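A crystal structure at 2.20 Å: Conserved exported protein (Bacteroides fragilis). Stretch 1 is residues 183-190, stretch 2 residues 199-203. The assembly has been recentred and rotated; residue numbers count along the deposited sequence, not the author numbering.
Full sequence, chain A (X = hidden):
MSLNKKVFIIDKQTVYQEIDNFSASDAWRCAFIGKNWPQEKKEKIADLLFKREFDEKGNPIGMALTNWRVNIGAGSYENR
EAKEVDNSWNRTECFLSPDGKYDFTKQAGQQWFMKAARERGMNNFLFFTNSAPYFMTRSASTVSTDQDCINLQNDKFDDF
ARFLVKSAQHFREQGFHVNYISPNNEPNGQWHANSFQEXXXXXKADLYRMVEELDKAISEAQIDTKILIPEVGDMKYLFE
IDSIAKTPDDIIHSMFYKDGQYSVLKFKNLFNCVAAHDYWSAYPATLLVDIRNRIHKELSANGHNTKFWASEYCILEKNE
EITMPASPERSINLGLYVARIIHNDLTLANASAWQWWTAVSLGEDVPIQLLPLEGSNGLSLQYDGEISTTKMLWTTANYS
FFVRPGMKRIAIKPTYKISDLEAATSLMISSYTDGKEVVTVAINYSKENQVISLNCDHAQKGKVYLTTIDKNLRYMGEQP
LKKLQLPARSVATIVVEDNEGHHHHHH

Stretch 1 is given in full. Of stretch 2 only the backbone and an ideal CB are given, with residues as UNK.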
# COMPACT_ATOMS: atom_id res chain seq x y z
N PRO A 183 1.66 14.30 -1.13
CA PRO A 183 2.82 15.22 -1.10
C PRO A 183 3.84 14.91 0.01
O PRO A 183 5.02 15.27 -0.12
CB PRO A 183 2.17 16.60 -0.88
CG PRO A 183 0.94 16.29 -0.05
CD PRO A 183 0.44 14.94 -0.59
N ASN A 184 3.41 14.22 1.06
CA ASN A 184 4.30 14.03 2.21
C ASN A 184 4.30 12.59 2.70
O ASN A 184 3.23 11.96 2.80
CB ASN A 184 3.87 14.94 3.37
CG ASN A 184 3.98 16.42 3.03
OD1 ASN A 184 3.12 16.98 2.31
ND2 ASN A 184 5.04 17.08 3.54
N ASN A 185 5.49 12.08 2.99
CA ASN A 185 5.65 10.73 3.50
C ASN A 185 6.17 10.71 4.92
O ASN A 185 7.13 11.42 5.25
CB ASN A 185 6.64 9.95 2.65
CG ASN A 185 6.82 8.52 3.14
OD1 ASN A 185 5.84 7.78 3.22
ND2 ASN A 185 8.07 8.11 3.43
N GLU A 186 5.55 9.89 5.75
CA GLU A 186 5.97 9.75 7.14
C GLU A 186 6.48 11.08 7.75
O GLU A 186 7.63 11.19 8.16
CB GLU A 186 6.96 8.59 7.26
CG GLU A 186 6.37 7.28 6.74
CD GLU A 186 7.22 6.03 7.01
OE1 GLU A 186 8.38 6.16 7.41
OE2 GLU A 186 6.71 4.91 6.84
N PRO A 187 5.62 12.12 7.78
CA PRO A 187 6.06 13.43 8.27
C PRO A 187 6.38 13.47 9.78
O PRO A 187 7.05 14.39 10.24
CB PRO A 187 4.88 14.36 7.90
CG PRO A 187 3.71 13.49 7.91
CD PRO A 187 4.19 12.14 7.38
N ASN A 188 5.97 12.45 10.51
CA ASN A 188 6.40 12.22 11.90
C ASN A 188 7.90 11.91 12.04
O ASN A 188 8.48 12.09 13.11
CB ASN A 188 5.62 11.03 12.47
CG ASN A 188 5.78 9.77 11.60
OD1 ASN A 188 5.14 9.61 10.55
ND2 ASN A 188 6.65 8.86 12.05
N GLY A 189 8.52 11.43 10.97
CA GLY A 189 9.85 10.86 11.07
C GLY A 189 10.96 11.87 11.22
O GLY A 189 10.90 12.97 10.67
N GLN A 190 11.98 11.47 11.97
CA GLN A 190 13.21 12.24 12.05
C GLN A 190 14.10 11.92 10.86
O GLN A 190 15.09 11.22 10.98
CB GLN A 190 13.99 11.97 13.36
CG GLN A 190 15.10 12.99 13.64
CD GLN A 190 15.87 12.65 14.91
OE1 GLN A 190 16.69 11.75 14.92
NE2 GLN A 190 15.58 13.37 16.00
N UNK A 199 13.71 12.36 2.21
CA UNK A 199 12.73 12.47 3.29
C UNK A 199 12.57 13.86 3.84
O UNK A 199 13.41 14.74 3.62
CB UNK A 199 13.11 11.53 4.43
N UNK A 200 11.45 14.06 4.53
CA UNK A 200 11.24 15.24 5.38
C UNK A 200 10.20 15.05 6.49
O UNK A 200 9.09 14.58 6.26
CB UNK A 200 10.82 16.42 4.50
N UNK A 201 10.60 15.43 7.69
CA UNK A 201 9.67 15.74 8.78
C UNK A 201 8.69 16.79 8.30
O UNK A 201 9.01 17.60 7.44
CB UNK A 201 10.41 16.22 10.03
N UNK A 202 7.48 16.80 8.84
CA UNK A 202 6.59 17.93 8.61
C UNK A 202 5.55 18.03 9.72
O UNK A 202 5.13 17.02 10.26
CB UNK A 202 5.90 17.80 7.25
N UNK A 203 5.15 19.26 10.03
CA UNK A 203 4.13 19.50 11.06
C UNK A 203 2.73 19.53 10.42
O UNK A 203 2.60 19.57 9.19
CB UNK A 203 4.41 20.81 11.80

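Position 199 is extended, phi/psi -176/162. Its CA-to-CB bond points sideways, and an ideal CB has nothing of stretch 1 within 5.5 Å. Many residues would be compatible with stretch 1. The deposited residue is Gly199, which makes no direct contact with stretch 1.

At position 200 the CA-to-CB bond points away from stretch 1, and the backbone is again extended (-157/131). The side chain is little constrained from this side; a small polar or a larger residue would serve. The residue is Ser200. Ser200 OG donates to the backbone O of position 201 at 2.7 Å. Its backbone reaches stretch 1 through two waters. Water 1 accepts from Asn184 ND2 (2.9 Å) and donates to Ser200 O (2.8 Å). Water 2 accepts from Ser200 N (2.8 Å) and lies 2.7 Å from Asn185 O, in hydrogen-bonding geometry.

Position 201 lies beside the turn of stretch 1, its CA 4.3 Å from the CA of Pro187. The CA-to-CB bond points sideways. The ideal CB is 3.4 Å from Gly189 O and 3.8 Å from Pro187 O. These carbonyls belong to a type I turn from Glu186 to Gly189, closed by Gly189 N donating to Glu186 O at 3.0 Å. A side chain with C-H groups to set against carbonyl oxygens would suit, aromatic or aliphatic. The residue is Phe201, with chi1 t. Gly189 O and Asn188 O lie at the ring edge, near its plane, where the C-H groups carry slight positive charge. Pro187 O approaches obliquely, 3.0 Å from Phe201 CD1. The same oxygen makes a CA-H...O contact with Phe201 CA at 3.3 Å.

Position 202 is anchored by its backbone: its N donates to Pro187 O at 2.8 Å, with a nearly straight angle of 164°. Its CA-to-CB bond points sideways. The ideal CB lies 3.7 Å from Pro187 CB and 3.9 Å from Asn184 ND2, so Asn184 ND2 limits the space ahead of the CB and Pro187 CB the space to one side. A small apolar side chain suits best, though serine might also be accommodated. The residue is Ala202. Its methyl touches Pro187 at CB, 3.7 Å from Ala202 CB.

At position 203 the CA-to-CB bond points away from stretch 1, and many residues would be compatible. It is Thr203, the N-cap of a following helix; its side chain caps a backbone N just past the stretch.

Stretch 2 (199-203) GSFAT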
# COMPACT_ATOMS: atom_id res chain seq x y z
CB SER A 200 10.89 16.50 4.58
OG SER A 200 10.92 17.63 5.47
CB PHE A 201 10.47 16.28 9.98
CG PHE A 201 9.61 16.74 11.13
CD1 PHE A 201 9.01 15.81 11.98
CD2 PHE A 201 9.40 18.09 11.37
CE1 PHE A 201 8.23 16.22 13.05
CE2 PHE A 201 8.62 18.51 12.45
CZ PHE A 201 8.03 17.57 13.28
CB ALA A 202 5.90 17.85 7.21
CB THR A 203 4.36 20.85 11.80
OG1 THR A 203 4.02 21.92 10.92
CG2 THR A 203 5.81 21.01 12.28
O HOH W 1 7.22 15.44 4.41
O HOH W 2 9.45 12.07 4.14
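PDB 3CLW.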